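Local atomic coordinates of alginate lyase (Paenibacillus sp. FPU-7, PDB entry 6KFN), a protein that catalyses the eliminative cleavage of the polysaccharide alginate and is built as a right-handed parallel beta-helix. Residues G37-A41 and Y73-V77; S68-S74 and M89-G95; Y112-D116 and N137-E142. All blocks are in the same frame, centred on the assembly; numbering follows the deposited sequence.

Contact 1 of 3, residues G37-A41 and Y73-V77; sequences GSFKA and YSLYV
The Y73 ring takes K40 NZ at its edge, near the ring plane, where the ammonium gives a weak hydrogen bond to Y73 OH (3.0 Å); over one face, offset toward the rim, sits Y76 CB. The F39 ring has the S74 carbonyl oxygen at its edge and the G37 carbonyl carbon above one face. With chi1 at 41°, Y73 CG stands between its own N and carbonyl carbon, which swings the ring across to the neighbouring strand, and S38 CB comes within 3.6 Å of Y73 CE1. K40 crosses the phenol at about a right angle, and its chain bends at chi4 to bring NZ back to S38 O (2.9 Å). Replacing Y73 by an alanine would probably leave K40 with one acceptor fewer and S38 CB without its aromatic neighbour. Beneath these side chains, Y76 N bonds to F39 O and A41 N to Y76 O, each at 2.9 Å. F39, A41, L75 and V77 share the inward face, where L75 CD1 packs on F39 CB and helix 11-19 lies against the F39 side chain. Such in-register parallel pairing, with a helix covering the N-terminal end, is characteristic of right-handed parallel beta-helices of the pectate lyase kind.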
loop_
_atom_site.group_PDB
_atom_site.type_symbol
_atom_site.label_atom_id
_atom_site.label_comp_id
_atom_site.label_asym_id
_atom_site.label_seq_id
_atom_site.Cartn_x
_atom_site.Cartn_y
_atom_site.Cartn_z
ATOM N N GLY A 37 -0.554 21.090 1.585
ATOM C CA GLY A 37 -1.984 21.082 1.625
ATOM C C GLY A 37 -2.472 19.686 1.959
ATOM O O GLY A 37 -1.696 18.728 2.083
ATOM N N SER A 38 -3.802 19.621 2.021
ATOM C CA SER A 38 -4.534 18.365 2.116
ATOM C C SER A 38 -5.308 18.234 0.803
ATOM O O SER A 38 -6.422 18.722 0.673
ATOM C CB SER A 38 -5.443 18.346 3.329
ATOM O OG SER A 38 -4.720 18.720 4.489
ATOM N N PHE A 39 -4.681 17.690 -0.214
ATOM C CA PHE A 39 -5.229 17.791 -1.579
ATOM C C PHE A 39 -6.258 16.699 -1.843
ATOM O O PHE A 39 -6.095 15.570 -1.402
ATOM C CB PHE A 39 -4.056 17.683 -2.537
ATOM C CG PHE A 39 -3.112 18.847 -2.387
ATOM C CD1 PHE A 39 -3.515 20.129 -2.723
ATOM C CD2 PHE A 39 -1.836 18.651 -1.897
ATOM C CE1 PHE A 39 -2.664 21.212 -2.516
ATOM C CE2 PHE A 39 -0.977 19.716 -1.676
ATOM C CZ PHE A 39 -1.408 20.987 -1.999
ATOM N N LYS A 40 -7.331 17.066 -2.562
ATOM C CA LYS A 40 -8.508 16.232 -2.772
ATOM C C LYS A 40 -8.770 16.006 -4.257
ATOM O O LYS A 40 -9.082 16.944 -4.985
ATOM C CB LYS A 40 -9.733 16.862 -2.107
ATOM C CG LYS A 40 -9.619 17.027 -0.584
ATOM C CD LYS A 40 -10.718 17.932 -0.035
ATOM C CE LYS A 40 -10.493 18.253 1.431
ATOM N NZ LYS A 40 -9.170 18.933 1.658
ATOM N N ALA A 41 -8.625 14.762 -4.683
ATOM C CA ALA A 41 -8.876 14.340 -6.056
ATOM C C ALA A 41 -10.272 13.688 -6.088
ATOM O O ALA A 41 -10.413 12.516 -5.765
ATOM C CB ALA A 41 -7.779 13.388 -6.516
ATOM N N TYR A 73 -3.724 14.156 5.230
ATOM C CA TYR A 73 -3.249 13.217 4.224
ATOM C C TYR A 73 -2.449 14.022 3.230
ATOM O O TYR A 73 -2.617 15.247 3.094
ATOM C CB TYR A 73 -4.417 12.535 3.548
ATOM C CG TYR A 73 -5.527 13.488 3.282
ATOM C CD1 TYR A 73 -5.495 14.332 2.216
ATOM C CD2 TYR A 73 -6.648 13.506 4.111
ATOM C CE1 TYR A 73 -6.542 15.211 1.952
ATOM C CE2 TYR A 73 -7.705 14.366 3.872
ATOM C CZ TYR A 73 -7.650 15.224 2.803
ATOM O OH TYR A 73 -8.667 16.089 2.533
ATOM N N SER A 74 -1.577 13.349 2.506
ATOM C CA SER A 74 -0.934 14.044 1.416
ATOM C C SER A 74 -1.886 14.194 0.232
ATOM O O SER A 74 -1.974 15.253 -0.392
ATOM C CB SER A 74 0.330 13.361 0.953
ATOM O OG SER A 74 1.210 13.021 2.034
ATOM N N LEU A 75 -2.642 13.134 -0.062
ATOM C CA LEU A 75 -3.598 13.125 -1.158
ATOM C C LEU A 75 -4.746 12.205 -0.778
ATOM O O LEU A 75 -4.525 11.082 -0.335
ATOM C CB LEU A 75 -2.905 12.643 -2.433
ATOM C CG LEU A 75 -3.752 12.634 -3.711
ATOM C CD1 LEU A 75 -4.180 14.079 -4.123
ATOM C CD2 LEU A 75 -3.015 11.960 -4.839
ATOM N N TYR A 76 -5.976 12.686 -0.997
ATOM C CA TYR A 76 -7.204 11.935 -0.710
ATOM C C TYR A 76 -7.936 11.778 -2.037
ATOM O O TYR A 76 -8.378 12.778 -2.612
ATOM C CB TYR A 76 -8.063 12.694 0.298
ATOM C CG TYR A 76 -9.344 12.027 0.717
ATOM C CD1 TYR A 76 -9.474 10.663 0.820
ATOM C CD2 TYR A 76 -10.460 12.778 1.035
ATOM C CE1 TYR A 76 -10.651 10.069 1.280
ATOM C CE2 TYR A 76 -11.629 12.206 1.492
ATOM C CZ TYR A 76 -11.728 10.853 1.602
ATOM O OH TYR A 76 -12.902 10.321 2.049
ATOM N N VAL A 77 -8.071 10.543 -2.523
ATOM C CA VAL A 77 -8.655 10.252 -3.826
ATOM C C VAL A 77 -10.015 9.611 -3.589
ATOM O O VAL A 77 -10.105 8.560 -2.960
ATOM C CB VAL A 77 -7.752 9.320 -4.650
ATOM C CG1 VAL A 77 -8.351 9.150 -6.052
ATOM C CG2 VAL A 77 -6.320 9.831 -4.724
#

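Contact 2 of 3, residues S68-S74 and M89-G95; sequences STGGGYS and MTGALKG
S74 and M89 meet through their first side-chain carbons, S74 CB lying 3.7 Å from M89 CB, before the methionine chain bends at chi2 and leads away from the serine. Both residues have two conformers, so the bond from S74 OG to T90 O (3.1 Å) is doubtful as a permanent tie; in this conformer OG arrives well above the carbonyl plane, 57° out of it. A92 sets its methyl mainly against backbone, A92 CB lying 3.4 Å from Y73 C, with S74 OG also close.

L93 points into the turn formed by S68 to G71. Its CG is anti to the backbone N (chi1 -172°), and this carries CD1 under the peptide oxygens of T69 and G70, at 3.5 Å from L93 CD1 to T69 O, while CB rests against G72 O. K94 and Y73 start alongside one another and then part: the lysine bends at chi2 and takes NZ to salt bridges with D116 and E117, and the tyrosine ring leads the other way.

Around these side chains the main chain does most of the binding. L93 N reaches G71 O at 3.0 Å, again from above the carbonyl plane, and S74 N is shared between K94 O (3.1 Å) and, weakly, G95 O. The turn is a type I beta turn stiffened by an ST turn, G70 N donating to S68 OG at 3.0 Å. G72 and G91 take positive phi, a backbone shape that glycine adopts easily.

Several of these bonds are bent or out of plane, and CA-H...O contacts such as Y73 CA to K94 O (3.1 Å) fill in between them; the chemistry implies a corner held by many modest backbone interactions, with the L93 side chain packed against the turn's carbonyl oxygens.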
loop_
_atom_site.group_PDB
_atom_site.type_symbol
_atom_site.label_atom_id
_atom_site.label_comp_id
_atom_site.label_asym_id
_atom_site.label_seq_id
_atom_site.Cartn_x
_atom_site.Cartn_y
_atom_site.Cartn_z
ATOM N N SER A 68 1.258 18.447 8.896
ATOM C CA SER A 68 1.788 17.826 10.095
ATOM C C SER A 68 1.644 16.323 9.950
ATOM O O SER A 68 0.608 15.860 9.445
ATOM C CB SER A 68 0.921 18.296 11.262
ATOM O OG SER A 68 0.975 17.476 12.379
ATOM N N THR A 69 2.630 15.553 10.430
ATOM C CA THR A 69 2.485 14.104 10.405
ATOM C C THR A 69 1.336 13.641 11.274
ATOM O O THR A 69 0.937 12.485 11.156
ATOM C CB THR A 69 3.765 13.365 10.868
ATOM O OG1 THR A 69 4.135 13.880 12.143
ATOM C CG2 THR A 69 4.872 13.534 9.856
ATOM N N GLY A 70 0.820 14.481 12.185
ATOM C CA GLY A 70 -0.275 14.085 13.031
ATOM C C GLY A 70 -1.666 14.257 12.482
ATOM O O GLY A 70 -2.614 13.862 13.174
ATOM N N GLY A 71 -1.820 14.782 11.275
ATOM C CA GLY A 71 -3.142 14.983 10.722
ATOM C C GLY A 71 -3.200 14.917 9.213
ATOM O O GLY A 71 -2.189 14.957 8.522
ATOM N N GLY A 72 -4.419 14.797 8.706
ATOM C CA GLY A 72 -4.630 14.919 7.290
ATOM C C GLY A 72 -4.014 13.814 6.458
ATOM O O GLY A 72 -3.823 12.689 6.878
ATOM N N TYR A 73 -3.724 14.156 5.230
ATOM C CA TYR A 73 -3.249 13.217 4.224
ATOM C C TYR A 73 -2.449 14.022 3.230
ATOM O O TYR A 73 -2.617 15.247 3.094
ATOM C CB TYR A 73 -4.417 12.535 3.548
ATOM C CG TYR A 73 -5.527 13.488 3.282
ATOM C CD1 TYR A 73 -5.495 14.332 2.216
ATOM C CD2 TYR A 73 -6.648 13.506 4.111
ATOM C CE1 TYR A 73 -6.542 15.211 1.952
ATOM C CE2 TYR A 73 -7.705 14.366 3.872
ATOM C CZ TYR A 73 -7.650 15.224 2.803
ATOM O OH TYR A 73 -8.667 16.089 2.533
ATOM N N SER A 74 -1.577 13.349 2.506
ATOM C CA SER A 74 -0.934 14.044 1.416
ATOM C C SER A 74 -1.886 14.194 0.232
ATOM O O SER A 74 -1.974 15.253 -0.392
ATOM C CB SER A 74 0.330 13.361 0.953
ATOM O OG SER A 74 1.210 13.021 2.034
ATOM N N MET A 89 5.215 12.047 -1.665
ATOM C CA MET A 89 4.150 12.357 -0.725
ATOM C C MET A 89 4.707 12.201 0.689
ATOM O O MET A 89 5.288 11.162 1.008
ATOM C CB MET A 89 2.918 11.434 -0.865
ATOM C CG MET A 89 2.022 11.641 -2.082
ATOM S SD MET A 89 2.641 10.852 -3.549
ATOM C CE MET A 89 1.263 11.249 -4.691
ATOM N N THR A 90 4.513 13.208 1.523
ATOM C CA THR A 90 5.091 13.206 2.845
ATOM C C THR A 90 4.294 14.054 3.805
ATOM O O THR A 90 3.402 14.806 3.421
ATOM C CB THR A 90 6.553 13.689 2.742
ATOM O OG1 THR A 90 7.256 13.414 3.954
ATOM C CG2 THR A 90 6.690 15.176 2.467
ATOM N N GLY A 91 4.683 13.971 5.086
ATOM C CA GLY A 91 4.310 15.029 6.000
ATOM C C GLY A 91 2.851 15.084 6.410
ATOM O O GLY A 91 2.299 16.178 6.633
ATOM N N ALA A 92 2.216 13.945 6.535
ATOM C CA ALA A 92 0.810 13.844 6.883
ATOM C C ALA A 92 0.588 12.567 7.656
ATOM O O ALA A 92 1.424 11.670 7.685
ATOM C CB ALA A 92 -0.069 13.875 5.643
ATOM N N LEU A 93 -0.609 12.442 8.220
ATOM C CA LEU A 93 -0.989 11.248 8.971
ATOM C C LEU A 93 -1.129 10.021 8.093
ATOM O O LEU A 93 -0.841 8.905 8.508
ATOM C CB LEU A 93 -2.277 11.509 9.755
ATOM C CG LEU A 93 -2.695 10.428 10.740
ATOM C CD1 LEU A 93 -1.750 10.317 11.901
ATOM C CD2 LEU A 93 -4.108 10.712 11.276
ATOM N N LYS A 94 -1.613 10.224 6.873
ATOM C CA LYS A 94 -1.673 9.184 5.859
ATOM C C LYS A 94 -1.038 9.731 4.598
ATOM O O LYS A 94 -1.115 10.932 4.327
ATOM C CB LYS A 94 -3.131 8.839 5.500
ATOM C CG LYS A 94 -4.165 8.874 6.640
ATOM C CD LYS A 94 -3.940 7.771 7.584
ATOM C CE LYS A 94 -5.117 7.618 8.590
ATOM N NZ LYS A 94 -4.832 6.565 9.632
ATOM N N GLY A 95 -0.426 8.866 3.786
ATOM C CA GLY A 95 0.146 9.314 2.538
ATOM C C GLY A 95 -0.940 9.530 1.481
ATOM O O GLY A 95 -1.316 10.655 1.176
#

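Contact 3 of 3, residues Y112-D116 and N137-E142; sequences YDIGD and NTGLIE
G115 O is gripped by two successive backbone amides: I141 N comes in the carbonyl plane, on a lone pair, at 2.8 Å, and E142 N joins at 3.2 Å, tilted from that plane. The loop 137-142 thus curls round the end of 112-116, and its hold continues with L140 N on I114 O (3.1 Å) and G139 N on a lone pair of D116 O (3.0 Å). I141 CG1 lies against G115 CA, so closely that a CB on the glycine would be tight.

At the other end D113 and N137 run side by side, pointing the same way. Nearly equal first torsions and positive phi at both residues set their flat groups almost parallel, 12° apart, and N137 ND2 donates to the syn side of D113 OD1 at 3.1 Å, somewhat out of the carboxylate plane. The pair recalls the stacks of like polar side chains known at the turns of parallel beta-helices. Beneath it, N137 O receives I114 N nearly straight (3.0 Å, 162° at the hydrogen) and D113 N only weakly.

D113 OD2 lies at the edge of the Y112 ring, in its plane. T138 CG2 packs loosely on I114 CB, and T138 OG1 turns to G146 O. D116 OD1 touches E142 CB at 3.5 Å, while D116 OD2 is turned to K94.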
loop_
_atom_site.group_PDB
_atom_site.type_symbol
_atom_site.label_atom_id
_atom_site.label_comp_id
_atom_site.label_asym_id
_atom_site.label_seq_id
_atom_site.Cartn_x
_atom_site.Cartn_y
_atom_site.Cartn_z
ATOM N N TYR A 112 6.713 8.810 2.234
ATOM C CA TYR A 112 7.594 8.667 3.387
ATOM C C TYR A 112 7.291 9.720 4.430
ATOM O O TYR A 112 6.741 10.790 4.152
ATOM C CB TYR A 112 9.086 8.794 2.943
ATOM C CG TYR A 112 9.388 10.126 2.273
ATOM C CD1 TYR A 112 9.097 10.311 0.923
ATOM C CD2 TYR A 112 9.873 11.221 2.969
ATOM C CE1 TYR A 112 9.277 11.495 0.283
ATOM C CE2 TYR A 112 10.063 12.478 2.300
ATOM C CZ TYR A 112 9.741 12.573 0.949
ATOM O OH TYR A 112 9.879 13.739 0.193
ATOM N N ASP A 113 7.727 9.411 5.655
ATOM C CA ASP A 113 7.566 10.285 6.816
ATOM C C ASP A 113 6.080 10.583 7.055
ATOM O O ASP A 113 5.590 11.710 7.018
ATOM C CB ASP A 113 8.419 11.545 6.759
ATOM C CG ASP A 113 9.905 11.263 6.811
ATOM O OD1 ASP A 113 10.331 10.202 7.283
ATOM O OD2 ASP A 113 10.650 12.174 6.344
ATOM N N ILE A 114 5.363 9.485 7.329
ATOM C CA ILE A 114 3.917 9.434 7.470
ATOM C C ILE A 114 3.586 9.026 8.906
ATOM O O ILE A 114 4.210 8.120 9.469
ATOM C CB ILE A 114 3.326 8.412 6.459
ATOM C CG1 ILE A 114 3.697 8.771 5.014
ATOM C CG2 ILE A 114 1.839 8.290 6.621
ATOM C CD1 ILE A 114 3.245 10.135 4.546
ATOM N N GLY A 115 2.589 9.683 9.498
ATOM C CA GLY A 115 2.250 9.395 10.888
ATOM C C GLY A 115 1.710 7.984 11.122
ATOM O O GLY A 115 2.114 7.307 12.079
ATOM N N ASP A 116 0.760 7.557 10.284
ATOM C CA ASP A 116 0.155 6.238 10.310
ATOM C C ASP A 116 0.552 5.523 9.015
ATOM O O ASP A 116 1.748 5.324 8.787
ATOM C CB ASP A 116 -1.365 6.339 10.534
ATOM C CG ASP A 116 -1.762 6.843 11.919
ATOM O OD1 ASP A 116 -0.941 7.012 12.830
ATOM O OD2 ASP A 116 -3.012 7.040 12.061
ATOM N N ASN A 137 9.405 4.774 6.169
ATOM C CA ASN A 137 9.232 5.726 7.274
ATOM C C ASN A 137 7.754 6.066 7.505
ATOM O O ASN A 137 7.314 7.209 7.366
ATOM C CB ASN A 137 10.052 7.003 7.058
ATOM C CG ASN A 137 11.495 6.766 7.182
ATOM O OD1 ASN A 137 11.957 5.675 7.438
ATOM N ND2 ASN A 137 12.266 7.829 6.903
ATOM N N THR A 138 7.008 5.035 7.910
ATOM C CA THR A 138 5.592 5.157 8.284
ATOM C C THR A 138 5.430 4.830 9.754
ATOM O O THR A 138 6.329 4.277 10.389
ATOM C CB THR A 138 4.719 4.225 7.441
ATOM O OG1 THR A 138 5.160 2.887 7.649
ATOM C CG2 THR A 138 4.812 4.524 5.949
ATOM N N GLY A 139 4.269 5.145 10.325
ATOM C CA GLY A 139 4.060 4.908 11.730
ATOM C C GLY A 139 4.833 5.819 12.644
ATOM O O GLY A 139 5.075 5.453 13.813
ATOM N N LEU A 140 5.151 7.039 12.192
ATOM C CA LEU A 140 5.878 7.999 13.023
ATOM C C LEU A 140 5.049 8.505 14.195
ATOM O O LEU A 140 5.628 8.974 15.190
ATOM C CB LEU A 140 6.396 9.156 12.184
ATOM C CG LEU A 140 7.374 8.798 11.061
ATOM C CD1 LEU A 140 7.902 10.116 10.530
ATOM C CD2 LEU A 140 8.470 7.870 11.546
ATOM N N ILE A 141 3.732 8.445 14.102
ATOM C CA ILE A 141 2.832 8.883 15.158
ATOM C C ILE A 141 2.255 7.698 15.907
ATOM O O ILE A 141 2.220 7.682 17.132
ATOM C CB ILE A 141 1.736 9.801 14.569
ATOM C CG1 ILE A 141 2.359 11.120 14.061
ATOM C CG2 ILE A 141 0.597 10.016 15.623
ATOM C CD1 ILE A 141 2.778 12.045 15.120
ATOM N N GLU A 142 1.797 6.675 15.185
ATOM C CA GLU A 142 1.307 5.451 15.808
ATOM C C GLU A 142 1.901 4.254 15.106
ATOM O O GLU A 142 1.492 3.905 13.988
ATOM C CB GLU A 142 -0.219 5.397 15.804
ATOM C CG GLU A 142 -0.797 4.436 16.800
ATOM C CD GLU A 142 -0.522 4.881 18.251
ATOM O OE1 GLU A 142 -1.020 5.957 18.660
ATOM O OE2 GLU A 142 0.166 4.129 18.944
#

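How the contacts relate
Contact 1 is the most buried of the three and joins two regular strands; contacts 2 and 3 are partly buried and tie together corners and loops, where glycines and sharp turns, with a shared donor in contact 2 and shared acceptors in contact 3, replace simple strand pairing. Contacts 1 and 2 share Y73 and S74, the corner from which strand 73-77 continues, and L75 N probably bonds to G95 O where they touch. Contacts 2 and 3 sit on successive coils: T90 OG1 to Y112 O and L93 O to D116 N probably bond across. Contacts 1 and 3, with centres about 16 Å apart, do not touch; contact 2 touches both.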